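Long-range contact in phiAB6 tailspike (Unidentified phage, PDB 5JS4), which is a trimeric beta-helical phage tailspike that probably fragments the exopolysaccharide of Acinetobacter baumannii: residues 380-394 with 408-422. Numbering follows the deposited sequence.
Sequences QALVGFNFTNAWLYY and RVSTTGTFHNIYFQL
Y393 lies along Q421, its parallel-strand partner, and can be followed atom by atom. Its CB comes near Q421 O; the ring then carries Q421 CB over the centre of one face, a CH-pi contact 3.6 Å from the centroid. Further out, Y393 CE2 meets the amide carbon of Q421, CD, at 3.4 Å. At the tip, Y393 OH rests above one face of the Y419 ring, toward its rim, 3.6 Å from Y419 CE2, the Y393 edge being turned to that face with the planes at 58°. The same hydroxyl is hydrogen-bonded to Y360 of the second subunit, while Y419 OH bonds E445. With CG anti to the backbone N (chi1 -172°) and the chain extended beyond it, Q421 runs along the Y393 ring, bringing its CD to Y393 CE2. Segments 380-394 and 408-422 are equivalent parts of successive coils of the right-handed parallel beta-helix of pectate lyase-like proteins. Strands 385-388 and 413-416 run parallel, their axes 4.7 Å apart at closest approach, and 390-393 pairs likewise with 418-421 beyond the corner at N389 and N417. Inside the coil, F385, F387 and F415 cluster, the F415 ring making oblique contacts with both other rings; L382 CD1 meets its edge in plane, 3.6 Å from F415 CZ. F387 CD1 touches I418 CD1 across a right-angled crossing. On the other side of the sheet N386 ND2 donates to T414 OG1 at 2.8 Å, the hydroxyl lying close to the amide plane; N386 and T414 both pack against the third subunit. At the corner N389 ND2 gives its firmer bond to T388 OG1 (2.7 Å) and a weak one to N417 OD1. At the N-terminal ends of the two segments, R408 NE donates a hydrogen bond to Q380 OE1 at 2.7 Å, the oxygen lying in the guanidinium plane and the amide standing almost perpendicular to it.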
# COMPACT_ATOMS: atom_id res chain seq x y z
N GLN A 380 9.88 7.49 -26.26
CA GLN A 380 10.51 8.38 -25.29
C GLN A 380 10.43 7.78 -23.88
O GLN A 380 10.68 6.58 -23.73
CB GLN A 380 9.92 9.80 -25.40
CG GLN A 380 10.17 10.44 -26.76
CD GLN A 380 11.65 10.42 -27.14
OE1 GLN A 380 12.51 10.80 -26.35
NE2 GLN A 380 11.95 9.96 -28.36
N ALA A 381 10.11 8.56 -22.86
CA ALA A 381 10.12 8.06 -21.48
C ALA A 381 8.77 8.28 -20.80
O ALA A 381 8.03 9.20 -21.15
CB ALA A 381 11.23 8.72 -20.68
N LEU A 382 8.47 7.43 -19.82
CA LEU A 382 7.23 7.57 -19.06
C LEU A 382 7.21 8.88 -18.28
O LEU A 382 8.22 9.31 -17.73
CB LEU A 382 7.06 6.44 -18.04
CG LEU A 382 7.16 4.98 -18.49
CD1 LEU A 382 6.92 4.07 -17.30
CD2 LEU A 382 6.16 4.69 -19.60
N VAL A 383 6.04 9.50 -18.26
CA VAL A 383 5.72 10.54 -17.28
C VAL A 383 4.22 10.78 -17.34
O VAL A 383 3.67 11.08 -18.40
CB VAL A 383 6.56 11.84 -17.48
CG1 VAL A 383 6.78 12.15 -18.95
CG2 VAL A 383 5.93 13.02 -16.74
N GLY A 384 3.54 10.60 -16.21
CA GLY A 384 2.07 10.66 -16.19
C GLY A 384 1.46 9.59 -17.08
O GLY A 384 0.54 9.87 -17.85
N PHE A 385 1.98 8.37 -16.96
CA PHE A 385 1.64 7.25 -17.83
C PHE A 385 0.90 6.20 -16.99
O PHE A 385 1.49 5.58 -16.11
CB PHE A 385 2.92 6.66 -18.42
CG PHE A 385 2.70 5.60 -19.47
CD1 PHE A 385 2.51 4.27 -19.11
CD2 PHE A 385 2.73 5.93 -20.82
CE1 PHE A 385 2.34 3.29 -20.08
CE2 PHE A 385 2.55 4.96 -21.79
CZ PHE A 385 2.35 3.64 -21.42
N ASN A 386 -0.38 6.01 -17.27
CA ASN A 386 -1.22 5.14 -16.46
C ASN A 386 -1.72 3.95 -17.26
O ASN A 386 -2.32 4.11 -18.33
CB ASN A 386 -2.38 5.94 -15.88
CG ASN A 386 -1.91 7.12 -15.06
OD1 ASN A 386 -2.28 8.27 -15.33
ND2 ASN A 386 -1.08 6.85 -14.07
N PHE A 387 -1.47 2.76 -16.73
CA PHE A 387 -1.69 1.49 -17.43
C PHE A 387 -2.38 0.54 -16.46
O PHE A 387 -1.83 0.23 -15.41
CB PHE A 387 -0.32 0.93 -17.86
CG PHE A 387 -0.40 -0.20 -18.84
CD1 PHE A 387 -0.74 -1.48 -18.44
CD2 PHE A 387 -0.09 0.02 -20.18
CE1 PHE A 387 -0.79 -2.52 -19.35
CE2 PHE A 387 -0.14 -1.02 -21.09
CZ PHE A 387 -0.50 -2.29 -20.68
N THR A 388 -3.58 0.07 -16.80
CA THR A 388 -4.30 -0.83 -15.90
C THR A 388 -5.23 -1.80 -16.63
O THR A 388 -5.71 -1.52 -17.72
CB THR A 388 -5.11 -0.04 -14.84
OG1 THR A 388 -5.53 -0.92 -13.79
CG2 THR A 388 -6.33 0.65 -15.46
N ASN A 389 -5.49 -2.94 -15.98
CA ASN A 389 -6.50 -3.89 -16.42
C ASN A 389 -6.21 -4.40 -17.82
O ASN A 389 -6.92 -4.10 -18.78
CB ASN A 389 -7.92 -3.30 -16.31
CG ASN A 389 -8.41 -3.20 -14.88
OD1 ASN A 389 -9.43 -3.80 -14.51
ND2 ASN A 389 -7.69 -2.46 -14.06
N ALA A 390 -5.14 -5.18 -17.92
CA ALA A 390 -4.66 -5.66 -19.20
C ALA A 390 -4.33 -7.14 -19.11
O ALA A 390 -3.70 -7.59 -18.15
CB ALA A 390 -3.42 -4.88 -19.62
N TRP A 391 -4.77 -7.89 -20.12
CA TRP A 391 -4.43 -9.30 -20.26
C TRP A 391 -3.50 -9.40 -21.46
O TRP A 391 -3.91 -9.20 -22.60
CB TRP A 391 -5.70 -10.15 -20.41
CG TRP A 391 -6.62 -9.97 -19.23
CD1 TRP A 391 -6.25 -9.77 -17.93
CD2 TRP A 391 -8.06 -9.96 -19.24
NE1 TRP A 391 -7.36 -9.63 -17.13
CE2 TRP A 391 -8.48 -9.75 -17.91
CE3 TRP A 391 -9.03 -10.11 -20.24
CZ2 TRP A 391 -9.83 -9.68 -17.55
CZ3 TRP A 391 -10.37 -10.04 -19.88
CH2 TRP A 391 -10.75 -9.83 -18.55
N LEU A 392 -2.23 -9.67 -21.17
CA LEU A 392 -1.15 -9.59 -22.15
C LEU A 392 -0.56 -10.98 -22.34
O LEU A 392 0.28 -11.42 -21.56
CB LEU A 392 -0.09 -8.59 -21.69
CG LEU A 392 -0.60 -7.16 -21.45
CD1 LEU A 392 0.54 -6.25 -20.99
CD2 LEU A 392 -1.27 -6.58 -22.68
N TYR A 393 -1.02 -11.66 -23.39
CA TYR A 393 -0.74 -13.08 -23.58
C TYR A 393 0.16 -13.33 -24.80
O TYR A 393 -0.03 -12.73 -25.86
CB TYR A 393 -2.05 -13.86 -23.77
CG TYR A 393 -2.81 -14.21 -22.50
CD1 TYR A 393 -3.06 -13.26 -21.51
CD2 TYR A 393 -3.33 -15.49 -22.31
CE1 TYR A 393 -3.77 -13.58 -20.37
CE2 TYR A 393 -4.05 -15.82 -21.17
CZ TYR A 393 -4.27 -14.86 -20.20
OH TYR A 393 -4.97 -15.16 -19.06
N TYR A 394 1.12 -14.23 -24.62
CA TYR A 394 1.91 -14.80 -25.72
C TYR A 394 2.86 -13.84 -26.45
O TYR A 394 3.25 -14.12 -27.59
CB TYR A 394 1.02 -15.50 -26.76
CG TYR A 394 -0.15 -16.30 -26.22
CD1 TYR A 394 -0.04 -17.05 -25.05
CD2 TYR A 394 -1.37 -16.32 -26.90
CE1 TYR A 394 -1.12 -17.78 -24.57
CE2 TYR A 394 -2.44 -17.06 -26.43
CZ TYR A 394 -2.32 -17.78 -25.27
OH TYR A 394 -3.39 -18.50 -24.80
N ARG A 408 15.96 10.03 -21.19
CA ARG A 408 15.20 11.08 -20.51
C ARG A 408 14.92 10.71 -19.05
O ARG A 408 14.75 11.59 -18.21
CB ARG A 408 13.87 11.34 -21.23
CG ARG A 408 13.99 11.94 -22.61
CD ARG A 408 12.61 12.18 -23.21
NE ARG A 408 12.67 12.78 -24.54
CZ ARG A 408 12.72 14.08 -24.81
NH1 ARG A 408 12.74 14.98 -23.83
NH2 ARG A 408 12.76 14.49 -26.07
N VAL A 409 14.88 9.40 -18.78
CA VAL A 409 14.52 8.82 -17.48
C VAL A 409 13.00 8.79 -17.32
O VAL A 409 12.34 9.83 -17.31
CB VAL A 409 15.18 9.51 -16.26
CG1 VAL A 409 14.83 8.77 -14.97
CG2 VAL A 409 16.69 9.56 -16.43
N SER A 410 12.46 7.58 -17.22
CA SER A 410 11.03 7.37 -17.02
C SER A 410 10.64 7.67 -15.59
O SER A 410 11.35 7.31 -14.65
CB SER A 410 10.65 5.93 -17.37
OG SER A 410 10.70 5.71 -18.76
N THR A 411 9.50 8.35 -15.42
CA THR A 411 8.95 8.62 -14.10
C THR A 411 7.45 8.43 -14.07
O THR A 411 6.80 8.31 -15.11
CB THR A 411 9.21 10.08 -13.63
OG1 THR A 411 8.33 10.97 -14.32
CG2 THR A 411 10.66 10.49 -13.87
N THR A 412 6.92 8.40 -12.85
CA THR A 412 5.49 8.55 -12.59
C THR A 412 4.59 7.76 -13.55
O THR A 412 3.62 8.29 -14.11
CB THR A 412 5.09 10.04 -12.54
OG1 THR A 412 5.45 10.70 -13.76
CG2 THR A 412 5.79 10.73 -11.38
N GLY A 413 4.93 6.49 -13.71
CA GLY A 413 4.12 5.54 -14.47
C GLY A 413 3.47 4.56 -13.52
O GLY A 413 4.11 4.12 -12.56
N THR A 414 2.21 4.22 -13.77
CA THR A 414 1.50 3.25 -12.94
C THR A 414 1.11 2.03 -13.78
O THR A 414 0.67 2.17 -14.93
CB THR A 414 0.25 3.85 -12.27
OG1 THR A 414 -0.71 4.23 -13.26
CG2 THR A 414 0.64 5.07 -11.43
N PHE A 415 1.29 0.86 -13.19
CA PHE A 415 1.08 -0.41 -13.86
C PHE A 415 0.33 -1.33 -12.91
O PHE A 415 0.92 -1.90 -12.00
CB PHE A 415 2.42 -1.01 -14.28
CG PHE A 415 3.15 -0.17 -15.29
CD1 PHE A 415 2.85 -0.28 -16.64
CD2 PHE A 415 4.09 0.76 -14.88
CE1 PHE A 415 3.51 0.51 -17.57
CE2 PHE A 415 4.74 1.56 -15.80
CZ PHE A 415 4.45 1.44 -17.15
N HIS A 416 -0.99 -1.43 -13.11
CA HIS A 416 -1.87 -2.16 -12.19
C HIS A 416 -2.71 -3.19 -12.90
O HIS A 416 -3.11 -3.00 -14.04
CB HIS A 416 -2.83 -1.19 -11.49
CG HIS A 416 -2.17 -0.17 -10.63
ND1 HIS A 416 -2.79 1.01 -10.26
CD2 HIS A 416 -0.94 -0.13 -10.06
CE1 HIS A 416 -1.98 1.72 -9.49
NE2 HIS A 416 -0.85 1.05 -9.36
N ASN A 417 -3.02 -4.28 -12.20
CA ASN A 417 -3.99 -5.27 -12.68
C ASN A 417 -3.60 -5.79 -14.07
O ASN A 417 -4.41 -5.76 -14.99
CB ASN A 417 -5.42 -4.68 -12.74
CG ASN A 417 -5.91 -4.13 -11.40
OD1 ASN A 417 -6.88 -3.37 -11.37
ND2 ASN A 417 -5.29 -4.53 -10.31
N ILE A 418 -2.36 -6.25 -14.20
CA ILE A 418 -1.87 -6.79 -15.47
C ILE A 418 -1.57 -8.27 -15.33
O ILE A 418 -0.85 -8.69 -14.42
CB ILE A 418 -0.60 -6.08 -15.98
CG1 ILE A 418 -0.76 -4.56 -15.92
CG2 ILE A 418 -0.30 -6.53 -17.41
CD1 ILE A 418 0.52 -3.80 -16.19
N TYR A 419 -2.12 -9.05 -16.25
CA TYR A 419 -1.92 -10.49 -16.33
C TYR A 419 -1.02 -10.78 -17.53
O TYR A 419 -1.47 -10.69 -18.67
CB TYR A 419 -3.28 -11.18 -16.51
CG TYR A 419 -3.38 -12.65 -16.14
CD1 TYR A 419 -2.28 -13.51 -16.15
CD2 TYR A 419 -4.62 -13.19 -15.81
CE1 TYR A 419 -2.41 -14.85 -15.82
CE2 TYR A 419 -4.76 -14.53 -15.48
CZ TYR A 419 -3.65 -15.35 -15.49
OH TYR A 419 -3.82 -16.68 -15.16
N PHE A 420 0.25 -11.08 -17.27
CA PHE A 420 1.19 -11.51 -18.30
C PHE A 420 1.20 -13.04 -18.33
O PHE A 420 1.56 -13.66 -17.33
CB PHE A 420 2.61 -11.02 -18.00
CG PHE A 420 2.76 -9.52 -17.89
CD1 PHE A 420 3.08 -8.76 -19.01
CD2 PHE A 420 2.66 -8.88 -16.67
CE1 PHE A 420 3.25 -7.39 -18.92
CE2 PHE A 420 2.84 -7.51 -16.56
CZ PHE A 420 3.14 -6.76 -17.69
N GLN A 421 0.83 -13.64 -19.46
CA GLN A 421 0.79 -15.11 -19.55
C GLN A 421 1.47 -15.65 -20.81
O GLN A 421 1.22 -15.17 -21.92
CB GLN A 421 -0.64 -15.63 -19.48
CG GLN A 421 -0.72 -17.15 -19.37
CD GLN A 421 -2.11 -17.68 -19.05
OE1 GLN A 421 -2.82 -17.13 -18.20
NE2 GLN A 421 -2.50 -18.76 -19.70
N LEU A 422 2.31 -16.67 -20.61
CA LEU A 422 2.88 -17.48 -21.69
C LEU A 422 3.66 -16.67 -22.74
O LEU A 422 3.64 -16.99 -23.93
CB LEU A 422 1.79 -18.35 -22.33
CG LEU A 422 1.43 -19.60 -21.51
CD1 LEU A 422 0.12 -20.21 -21.98
CD2 LEU A 422 2.55 -20.63 -21.58
O HOH W 1 10.13 11.25 -18.14
O HOH W 2 0.95 8.46 -13.07
O HOH W 3 -2.57 2.33 -13.50
O HOH W 4 -10.20 -3.01 -11.67
O HOH W 5 -5.67 -8.56 -14.86